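Local coordinates for biotin binding protein A (Gallus gallus, PDB 2C1Q) that binds biotin in a pocket of its beta-barrel and assembles as a tetramer of the avidin family, at residues A[47-52]-A[71-76]; A[94-99]-A[119-124]. One frame throughout, in Å; residues are numbered along the deposited sequence.

Interaction 1. Residues A[47-52]-A[71-76]; sequences VSPLKG and QWQFAD. With BTN (biotin), chain B.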
ATOM      1  N   VAL A  47      -1.782 -25.728   0.991  1.00 29.47           N
ATOM      2  CA  VAL A  47      -1.584 -25.318  -0.409  1.00 27.51           C
ATOM      3  C   VAL A  47      -2.904 -24.762  -0.980  1.00 26.16           C
ATOM      4  O   VAL A  47      -4.002 -25.276  -0.691  1.00 24.48           O
ATOM      5  CB  VAL A  47      -1.049 -26.474  -1.324  1.00 28.15           C
ATOM      6  CG1 VAL A  47      -1.997 -27.714  -1.312  1.00 28.60           C
ATOM      7  CG2 VAL A  47      -0.814 -25.977  -2.741  1.00 26.32           C
ATOM      8  N   SER A  48      -2.776 -23.690  -1.756  1.00 24.24           N
ATOM      9  CA  SER A  48      -3.908 -22.895  -2.197  1.00 22.30           C
ATOM     10  C   SER A  48      -3.817 -22.578  -3.668  1.00 21.65           C
ATOM     11  O   SER A  48      -2.730 -22.280  -4.156  1.00 21.90           O
ATOM     12  CB  SER A  48      -3.958 -21.606  -1.388  1.00 22.74           C
ATOM     13  OG  SER A  48      -4.391 -21.883  -0.074  1.00 20.29           O
ATOM     14  N   PRO A  49      -4.961 -22.638  -4.388  1.00 20.86           N
ATOM     15  CA  PRO A  49      -4.932 -22.348  -5.811  1.00 21.36           C
ATOM     16  C   PRO A  49      -4.643 -20.868  -6.063  1.00 21.50           C
ATOM     17  O   PRO A  49      -5.009 -20.039  -5.246  1.00 21.86           O
ATOM     18  CB  PRO A  49      -6.358 -22.701  -6.269  1.00 20.69           C
ATOM     19  CG  PRO A  49      -7.178 -22.583  -5.071  1.00 20.74           C
ATOM     20  CD  PRO A  49      -6.328 -22.933  -3.909  1.00 20.10           C
ATOM     21  N   LEU A  50      -3.969 -20.543  -7.164  1.00 21.79           N
ATOM     22  CA  LEU A  50      -3.918 -19.169  -7.637  1.00 22.15           C
ATOM     23  C   LEU A  50      -4.378 -19.070  -9.102  1.00 23.20           C
ATOM     24  O   LEU A  50      -4.294 -20.034  -9.874  1.00 22.67           O
ATOM     25  CB  LEU A  50      -2.505 -18.557  -7.466  1.00 22.94           C
ATOM     26  CG  LEU A  50      -1.369 -19.113  -8.349  1.00 21.34           C
ATOM     27  CD1 LEU A  50      -1.285 -18.458  -9.709  1.00 21.28           C
ATOM     28  CD2 LEU A  50      -0.044 -19.009  -7.637  1.00 21.00           C
ATOM     29  N   LYS A  51      -4.833 -17.870  -9.462  1.00 22.93           N
ATOM     30  CA  LYS A  51      -5.338 -17.530 -10.782  1.00 23.78           C
ATOM     31  C   LYS A  51      -4.803 -16.148 -11.148  1.00 22.61           C
ATOM     32  O   LYS A  51      -5.042 -15.172 -10.424  1.00 21.45           O
ATOM     33  CB  LYS A  51      -6.867 -17.445 -10.719  1.00 24.53           C
ATOM     34  CG  LYS A  51      -7.546 -17.269 -12.044  1.00 28.85           C
ATOM     35  CD  LYS A  51      -7.192 -18.435 -12.965  1.00 38.71           C
ATOM     36  CE  LYS A  51      -8.408 -18.939 -13.714  1.00 40.50           C
ATOM     37  NZ  LYS A  51      -8.008 -19.559 -15.024  1.00 45.91           N
ATOM     38  N   GLY A  52      -4.111 -16.051 -12.270  1.00 22.55           N
ATOM     39  CA  GLY A  52      -3.550 -14.784 -12.686  1.00 23.18           C
ATOM     40  C   GLY A  52      -3.497 -14.600 -14.167  1.00 23.52           C
ATOM     41  O   GLY A  52      -3.916 -15.474 -14.925  1.00 24.15           O
ATOM     42  N   GLN A  71      -6.422 -17.833  -3.610  1.00 22.33           N
ATOM     43  CA  GLN A  71      -7.607 -18.185  -2.853  1.00 23.77           C
ATOM     44  C   GLN A  71      -7.200 -19.072  -1.706  1.00 23.72           C
ATOM     45  O   GLN A  71      -7.133 -20.284  -1.880  1.00 23.90           O
ATOM     46  CB  GLN A  71      -8.502 -18.975  -3.784  1.00 24.88           C
ATOM     47  CG  GLN A  71      -9.908 -19.168  -3.347  1.00 27.93           C
ATOM     48  CD  GLN A  71     -10.623 -20.126  -4.294  1.00 33.30           C
ATOM     49  OE1 GLN A  71     -10.236 -21.294  -4.401  1.00 34.84           O
ATOM     50  NE2 GLN A  71     -11.667 -19.640  -4.983  1.00 32.86           N
ATOM     51  N   TRP A  72      -6.920 -18.497  -0.538  1.00 23.35           N
ATOM     52  CA  TRP A  72      -6.385 -19.305   0.569  1.00 24.12           C
ATOM     53  C   TRP A  72      -7.351 -20.394   1.006  1.00 25.74           C
ATOM     54  O   TRP A  72      -8.522 -20.119   1.257  1.00 24.44           O
ATOM     55  CB  TRP A  72      -5.983 -18.430   1.763  1.00 23.25           C
ATOM     56  CG  TRP A  72      -4.967 -17.397   1.376  1.00 22.54           C
ATOM     57  CD1 TRP A  72      -5.179 -16.052   1.255  1.00 22.75           C
ATOM     58  CD2 TRP A  72      -3.607 -17.627   0.991  1.00 22.30           C
ATOM     59  NE1 TRP A  72      -4.036 -15.425   0.838  1.00 23.05           N
ATOM     60  CE2 TRP A  72      -3.046 -16.364   0.683  1.00 22.75           C
ATOM     61  CE3 TRP A  72      -2.783 -18.772   0.933  1.00 24.54           C
ATOM     62  CZ2 TRP A  72      -1.728 -16.213   0.279  1.00 22.05           C
ATOM     63  CZ3 TRP A  72      -1.468 -18.622   0.539  1.00 22.77           C
ATOM     64  CH2 TRP A  72      -0.944 -17.333   0.225  1.00 23.22           C
ATOM     65  N   GLN A  73      -6.855 -21.631   1.130  1.00 27.54           N
ATOM     66  CA  GLN A  73      -7.762 -22.736   1.459  1.00 29.43           C
ATOM     67  C   GLN A  73      -8.050 -22.925   2.946  1.00 30.46           C
ATOM     68  O   GLN A  73      -8.916 -23.724   3.323  1.00 30.70           O
ATOM     69  CB  GLN A  73      -7.310 -24.040   0.791  1.00 29.28           C
ATOM     70  CG  GLN A  73      -7.518 -24.014  -0.701  1.00 29.90           C
ATOM     71  CD  GLN A  73      -8.960 -23.768  -1.106  1.00 34.50           C
ATOM     72  OE1 GLN A  73      -9.859 -24.529  -0.730  1.00 36.24           O
ATOM     73  NE2 GLN A  73      -9.192 -22.709  -1.891  1.00 33.17           N
ATOM     74  N   PHE A  74      -7.365 -22.149   3.786  1.00 30.79           N
ATOM     75  CA  PHE A  74      -7.439 -22.337   5.231  1.00 30.57           C
ATOM     76  C   PHE A  74      -7.765 -21.026   5.951  1.00 30.69           C
ATOM     77  O   PHE A  74      -7.695 -20.943   7.170  1.00 31.22           O
ATOM     78  CB  PHE A  74      -6.089 -22.836   5.709  1.00 30.04           C
ATOM     79  CG  PHE A  74      -4.950 -21.885   5.387  1.00 30.41           C
ATOM     80  CD1 PHE A  74      -4.572 -20.886   6.295  1.00 29.95           C
ATOM     81  CD2 PHE A  74      -4.274 -21.971   4.166  1.00 26.91           C
ATOM     82  CE1 PHE A  74      -3.519 -19.989   5.987  1.00 28.11           C
ATOM     83  CE2 PHE A  74      -3.231 -21.095   3.868  1.00 25.95           C
ATOM     84  CZ  PHE A  74      -2.861 -20.103   4.785  1.00 27.36           C
ATOM     85  N   ALA A  75      -8.076 -19.983   5.185  1.00 30.29           N
ATOM     86  CA  ALA A  75      -8.285 -18.666   5.755  1.00 29.55           C
ATOM     87  C   ALA A  75      -9.388 -17.959   4.995  1.00 29.23           C
ATOM     88  O   ALA A  75      -9.568 -18.200   3.807  1.00 28.67           O
ATOM     89  CB  ALA A  75      -6.994 -17.858   5.694  1.00 29.51           C
ATOM     90  N   ASP A  76     -10.114 -17.074   5.671  1.00 29.26           N
ATOM     91  CA  ASP A  76     -11.146 -16.289   4.997  1.00 29.89           C
ATOM     92  C   ASP A  76     -10.604 -15.181   4.092  1.00 29.00           C
ATOM     93  O   ASP A  76     -11.356 -14.511   3.393  1.00 30.48           O
ATOM     94  CB  ASP A  76     -12.154 -15.735   6.002  1.00 30.30           C
ATOM     95  CG  ASP A  76     -13.075 -16.822   6.545  1.00 33.48           C
ATOM     96  OD1 ASP A  76     -13.115 -17.917   5.928  1.00 32.19           O
ATOM     97  OD2 ASP A  76     -13.753 -16.581   7.576  1.00 36.24           O
TER
HETATM   98  C11 BTN B1126      -3.609 -15.408   5.733  1.00 27.18           C
HETATM   99  O11 BTN B1126      -4.766 -14.937   5.938  1.00 24.93           O
HETATM  100  O12 BTN B1126      -2.757 -15.273   6.632  1.00 25.74           O
HETATM  101  C10 BTN B1126      -3.258 -16.171   4.455  1.00 25.31           C
HETATM  102  C9  BTN B1126      -1.756 -16.443   4.325  1.00 23.38           C
HETATM  103  C8  BTN B1126      -1.155 -15.214   3.627  1.00 20.76           C
HETATM  104  C7  BTN B1126       0.359 -15.251   3.510  1.00 18.73           C
HETATM  105  C2  BTN B1126       0.893 -13.906   3.003  1.00 19.90           C
HETATM  106  S1  BTN B1126       0.428 -13.532   1.407  1.00 20.01           S
HETATM  107  C6  BTN B1126       1.734 -12.304   1.342  1.00 17.86           C
HETATM  108  C5  BTN B1126       2.906 -12.757   2.162  1.00 17.82           C
HETATM  109  N1  BTN B1126       3.796 -13.417   1.237  1.00 19.06           N
HETATM  110  C3  BTN B1126       3.792 -14.720   1.464  1.00 18.57           C
HETATM  111  O3  BTN B1126       4.564 -15.591   0.711  1.00 19.13           O
HETATM  112  N2  BTN B1126       2.976 -15.068   2.470  1.00 17.57           N
HETATM  113  C4  BTN B1126       2.415 -13.883   3.071  1.00 18.26           C
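S48 and P49, at the start of strand 48-54, meet Q71, W72 and Q73 where strand 66-71 runs out into the loop before strand 78-87, a partly buried junction in which antiparallel barrel pairing gives way to the wall of the biotin pocket. Sheet-like pairing persists in one bond, from Q71 N to P49 O at 3.1 Å. A side chain then takes over, as S48 OG accepts the N-H of Q73 at 2.8 Å. With OG turned beside its own backbone N (chi1 -73°), the hydroxyl lies beside the W72 backbone and is also hydrogen-bonded to L46 O, so two backbone groups grip it. Q73 folds back on its own loop: NE2 donates to Q71 O at 3.2 Å from above the carbonyl plane, and the bent chain lays the amide across P49, with NE2 3.5 Å from CD. The Q71 side chain reaches past the proline ring to the second subunit, where its NE2 is bonded to the carbonyls of Q54 and A27 of that subunit.

The W72 indole carries the ligand side. One face lies beneath the valeryl chain of biotin, whose C8 is 3.5 Å from CZ2, while CE3 is 3.6 Å from S48 OG. NE1 is held by T79 OG1, which limits rotation of the ring. F74 adds its CZ at 3.9 Å from biotin C9. Replacing W72 with an alanine would probably leave the valeryl chain without this flat wall and T79 OG1 without its indole mate. A loop aromatic pair lying along the aliphatic tail of the ligand is a hallmark of the biotin site in avidin-type barrels.

Interaction 2. Residues A[94-99]-A[119-124]; sequences MLEMAW and TNVFTR. With BTN (biotin), chain B.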
ATOM      1  N   MET A  94      14.498 -13.100 -11.131  1.00 36.02           N
ATOM      2  CA  MET A  94      13.838 -12.688  -9.893  1.00 35.91           C
ATOM      3  C   MET A  94      12.494 -12.078 -10.184  1.00 32.73           C
ATOM      4  O   MET A  94      12.394 -11.226 -11.041  1.00 31.86           O
ATOM      5  CB  MET A  94      14.677 -11.644  -9.144  1.00 35.91           C
ATOM      6  CG  MET A  94      16.178 -11.955  -9.075  1.00 38.96           C
ATOM      7  SD  MET A  94      17.073 -10.609  -8.304  1.00 42.80           S
ATOM      8  CE  MET A  94      16.864 -11.062  -6.580  1.00 42.23           C
ATOM      9  N   LEU A  95      11.471 -12.509  -9.453  1.00 30.44           N
ATOM     10  CA  LEU A  95      10.167 -11.846  -9.483  1.00 28.64           C
ATOM     11  C   LEU A  95      10.076 -10.805  -8.358  1.00 26.93           C
ATOM     12  O   LEU A  95      10.160 -11.147  -7.178  1.00 26.18           O
ATOM     13  CB  LEU A  95       9.027 -12.866  -9.327  1.00 28.84           C
ATOM     14  CG  LEU A  95       9.039 -14.094 -10.244  1.00 29.29           C
ATOM     15  CD1 LEU A  95       7.920 -15.038  -9.829  1.00 26.04           C
ATOM     16  CD2 LEU A  95       8.899 -13.674 -11.701  1.00 26.70           C
ATOM     17  N   GLU A  96       9.919  -9.546  -8.750  1.00 26.02           N
ATOM     18  CA  GLU A  96       9.657  -8.442  -7.828  1.00 25.28           C
ATOM     19  C   GLU A  96       8.155  -8.248  -7.743  1.00 24.58           C
ATOM     20  O   GLU A  96       7.509  -7.932  -8.762  1.00 25.54           O
ATOM     21  CB  GLU A  96      10.299  -7.136  -8.321  1.00 25.54           C
ATOM     22  CG  GLU A  96      11.798  -7.181  -8.473  1.00 26.39           C
ATOM     23  CD  GLU A  96      12.545  -7.246  -7.133  1.00 30.56           C
ATOM     24  OE1 GLU A  96      11.976  -6.900  -6.048  1.00 25.92           O
ATOM     25  OE2 GLU A  96      13.717  -7.655  -7.188  1.00 29.91           O
ATOM     26  N   MET A  97       7.620  -8.420  -6.532  1.00 22.31           N
ATOM     27  CA  MET A  97       6.175  -8.443  -6.317  1.00 21.24           C
ATOM     28  C   MET A  97       5.762  -7.556  -5.170  1.00 19.97           C
ATOM     29  O   MET A  97       6.512  -7.354  -4.244  1.00 20.14           O
ATOM     30  CB  MET A  97       5.662  -9.858  -6.080  1.00 19.94           C
ATOM     31  CG  MET A  97       5.921 -10.782  -7.273  1.00 19.37           C
ATOM     32  SD  MET A  97       4.725 -12.061  -7.565  1.00 23.87           S
ATOM     33  CE  MET A  97       3.532 -11.135  -8.609  1.00 26.27           C
ATOM     34  N   ALA A  98       4.576  -6.974  -5.292  1.00 18.50           N
ATOM     35  CA  ALA A  98       3.956  -6.226  -4.221  1.00 17.74           C
ATOM     36  C   ALA A  98       2.623  -6.916  -4.087  1.00 17.86           C
ATOM     37  O   ALA A  98       2.124  -7.516  -5.056  1.00 17.27           O
ATOM     38  CB  ALA A  98       3.780  -4.729  -4.602  1.00 17.59           C
ATOM     39  N   TRP A  99       2.070  -6.886  -2.877  1.00 18.21           N
ATOM     40  CA  TRP A  99       0.875  -7.656  -2.581  1.00 17.27           C
ATOM     41  C   TRP A  99      -0.030  -6.956  -1.590  1.00 17.27           C
ATOM     42  O   TRP A  99       0.398  -6.079  -0.851  1.00 16.12           O
ATOM     43  CB  TRP A  99       1.245  -9.063  -2.066  1.00 17.13           C
ATOM     44  CG  TRP A  99       2.137  -9.109  -0.831  1.00 16.33           C
ATOM     45  CD1 TRP A  99       3.479  -9.425  -0.808  1.00 15.13           C
ATOM     46  CD2 TRP A  99       1.749  -8.899   0.561  1.00 14.97           C
ATOM     47  NE1 TRP A  99       3.942  -9.397   0.505  1.00 16.37           N
ATOM     48  CE2 TRP A  99       2.909  -9.078   1.351  1.00 14.10           C
ATOM     49  CE3 TRP A  99       0.535  -8.565   1.206  1.00 14.90           C
ATOM     50  CZ2 TRP A  99       2.899  -8.922   2.741  1.00 15.25           C
ATOM     51  CZ3 TRP A  99       0.520  -8.448   2.584  1.00 15.20           C
ATOM     52  CH2 TRP A  99       1.693  -8.610   3.341  1.00 15.09           C
ATOM     53  N   THR A 119       5.898  -6.489   0.206  1.00 17.86           N
ATOM     54  CA  THR A 119       6.558  -6.908  -1.031  1.00 18.94           C
ATOM     55  C   THR A 119       7.169  -8.296  -0.841  1.00 20.23           C
ATOM     56  O   THR A 119       7.378  -8.727   0.295  1.00 21.56           O
ATOM     57  CB  THR A 119       7.662  -5.886  -1.428  1.00 19.32           C
ATOM     58  OG1 THR A 119       8.537  -5.688  -0.326  1.00 18.32           O
ATOM     59  CG2 THR A 119       7.051  -4.490  -1.801  1.00 16.51           C
ATOM     60  N   ASN A 120       7.451  -9.001  -1.938  1.00 21.15           N
ATOM     61  CA  ASN A 120       8.191 -10.279  -1.887  1.00 21.68           C
ATOM     62  C   ASN A 120       9.164 -10.323  -3.058  1.00 22.46           C
ATOM     63  O   ASN A 120       8.948  -9.656  -4.057  1.00 21.51           O
ATOM     64  CB  ASN A 120       7.242 -11.486  -1.976  1.00 21.87           C
ATOM     65  CG  ASN A 120       6.594 -11.839  -0.641  1.00 22.68           C
ATOM     66  OD1 ASN A 120       5.442 -12.267  -0.582  1.00 21.78           O
ATOM     67  ND2 ASN A 120       7.356 -11.710   0.433  1.00 21.09           N
ATOM     68  N   VAL A 121      10.259 -11.067  -2.912  1.00 23.05           N
ATOM     69  CA  VAL A 121      11.183 -11.308  -4.029  1.00 24.37           C
ATOM     70  C   VAL A 121      11.259 -12.809  -4.205  1.00 24.18           C
ATOM     71  O   VAL A 121      11.541 -13.520  -3.251  1.00 24.43           O
ATOM     72  CB  VAL A 121      12.602 -10.754  -3.785  1.00 24.51           C
ATOM     73  CG1 VAL A 121      13.475 -10.911  -5.078  1.00 24.43           C
ATOM     74  CG2 VAL A 121      12.539  -9.291  -3.430  1.00 27.77           C
ATOM     75  N   PHE A 122      10.953 -13.294  -5.403  1.00 25.02           N
ATOM     76  CA  PHE A 122      10.978 -14.744  -5.658  1.00 25.95           C
ATOM     77  C   PHE A 122      12.156 -15.098  -6.545  1.00 26.49           C
ATOM     78  O   PHE A 122      12.475 -14.371  -7.481  1.00 26.47           O
ATOM     79  CB  PHE A 122       9.711 -15.241  -6.370  1.00 25.26           C
ATOM     80  CG  PHE A 122       8.445 -15.098  -5.581  1.00 25.18           C
ATOM     81  CD1 PHE A 122       7.833 -16.207  -5.024  1.00 25.46           C
ATOM     82  CD2 PHE A 122       7.842 -13.865  -5.428  1.00 23.54           C
ATOM     83  CE1 PHE A 122       6.641 -16.081  -4.329  1.00 25.12           C
ATOM     84  CE2 PHE A 122       6.692 -13.733  -4.712  1.00 23.12           C
ATOM     85  CZ  PHE A 122       6.073 -14.836  -4.178  1.00 24.08           C
ATOM     86  N   THR A 123      12.777 -16.233  -6.266  1.00 26.90           N
ATOM     87  CA  THR A 123      13.724 -16.787  -7.222  1.00 28.38           C
ATOM     88  C   THR A 123      13.312 -18.221  -7.549  1.00 28.93           C
ATOM     89  O   THR A 123      12.545 -18.853  -6.790  1.00 28.62           O
ATOM     90  CB  THR A 123      15.197 -16.670  -6.719  1.00 28.38           C
ATOM     91  OG1 THR A 123      15.308 -17.281  -5.438  1.00 29.31           O
ATOM     92  CG2 THR A 123      15.617 -15.199  -6.601  1.00 26.29           C
ATOM     93  N   ARG A 124      13.774 -18.713  -8.699  1.00 29.61           N
ATOM     94  CA  ARG A 124      13.416 -20.050  -9.175  1.00 30.88           C
ATOM     95  C   ARG A 124      14.058 -21.144  -8.314  1.00 31.92           C
ATOM     96  O   ARG A 124      15.256 -21.089  -8.078  1.00 33.44           O
ATOM     97  CB  ARG A 124      13.861 -20.197 -10.620  1.00 30.41           C
ATOM     98  CG  ARG A 124      13.059 -21.177 -11.375  1.00 31.50           C
ATOM     99  CD  ARG A 124      13.553 -21.331 -12.768  1.00 29.30           C
ATOM    100  NE  ARG A 124      13.064 -20.332 -13.716  1.00 31.20           N
ATOM    101  CZ  ARG A 124      11.809 -20.208 -14.160  1.00 28.87           C
ATOM    102  NH1 ARG A 124      10.818 -20.970 -13.691  1.00 26.76           N
ATOM    103  NH2 ARG A 124      11.548 -19.268 -15.054  1.00 25.44           N
TER
HETATM  104  C11 BTN B1126      -3.609 -15.408   5.733  1.00 27.18           C
HETATM  105  O11 BTN B1126      -4.766 -14.937   5.938  1.00 24.93           O
HETATM  106  O12 BTN B1126      -2.757 -15.273   6.632  1.00 25.74           O
HETATM  107  C10 BTN B1126      -3.258 -16.171   4.455  1.00 25.31           C
HETATM  108  C9  BTN B1126      -1.756 -16.443   4.325  1.00 23.38           C
HETATM  109  C8  BTN B1126      -1.155 -15.214   3.627  1.00 20.76           C
HETATM  110  C7  BTN B1126       0.359 -15.251   3.510  1.00 18.73           C
HETATM  111  C2  BTN B1126       0.893 -13.906   3.003  1.00 19.90           C
HETATM  112  S1  BTN B1126       0.428 -13.532   1.407  1.00 20.01           S
HETATM  113  C6  BTN B1126       1.734 -12.304   1.342  1.00 17.86           C
HETATM  114  C5  BTN B1126       2.906 -12.757   2.162  1.00 17.82           C
HETATM  115  N1  BTN B1126       3.796 -13.417   1.237  1.00 19.06           N
HETATM  116  C3  BTN B1126       3.792 -14.720   1.464  1.00 18.57           C
HETATM  117  O3  BTN B1126       4.564 -15.591   0.711  1.00 19.13           O
HETATM  118  N2  BTN B1126       2.976 -15.068   2.470  1.00 17.57           N
HETATM  119  C4  BTN B1126       2.415 -13.883   3.071  1.00 18.26           C
HETATM  120  O   HOH W   1       9.781  -6.658  -4.537  1.00 21.77           O
HETATM  121  O   HOH W   2       6.395  -9.673   2.774  1.00 22.21           O
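L95 and M97 pair with F122 and N120 as the two hydrogen-bonded pairs of neighbouring antiparallel strands, and between them they satisfy the facing backbone polar groups. L95 and F122 exchange both bonds, F122 N to L95 O and L95 N to F122 O, each 2.9 Å. M97 N reaches N120 O at 3.1 Å, and the return bond, N120 N to M97 O, is 3.0 Å, so the N-H and carbonyl of all four residues are paired across the strands. V121 N, turned away from this pairing, is instead bonded to E14 OE1. Outside the barrel, a water lies between E96 OE1 and N120 O and can donate to either, although it has more acceptors within range than protons. T119 OG1 pairs with its counterpart T119 OG1 of the fourth subunit.

Inside, the N120 amide faces the ligand. Its OD1 accepts biotin N1 at 2.7 Å in an almost straight bond (172°), while ND2 donates to E14 OE2; a partner at each end fixes which way round the amide sits. N13, S17 and Y34 are among the other residues hydrogen-bonded to biotin. The W99 indole spreads one face under the ligand, with biotin C6 centred 3.4 Å above it. Its NE1 makes merely a weak bond of 3.4 Å to a water in the ring plane, and that water donates to T119 O at 2.8 Å. Deeper along the same inner face, M97 SD sits obliquely 4.7 Å from the F122 ring centroid, a Met-aromatic contact, and L95 CB packs on F122 CB. The site is built as in avidin itself, where an asparagine and a tryptophan meet the ureido and ring parts of biotin.

In the fold
Both interactions join strands or strand ends of one eight-stranded antiparallel barrel, yet they serve different parts of the same ligand. Interaction 1 lies toward one rim, its centre about 11 Å from the centre of the chain, and mixes exposed residues with a few buried ones; interaction 2 lies closer in, with no exposed residue among those that touch. Their centres are about 18 Å apart, on opposite sides of the chain's centre, and their atoms do not meet. At 47-52 with 71-76, pairing dissolves into side-chain-to-backbone bonds and apolar cover for the biotin tail. At 94-99 with 119-124, regular pairing persists and a directed polar bond reads the ureido ring. Both also border the second subunit.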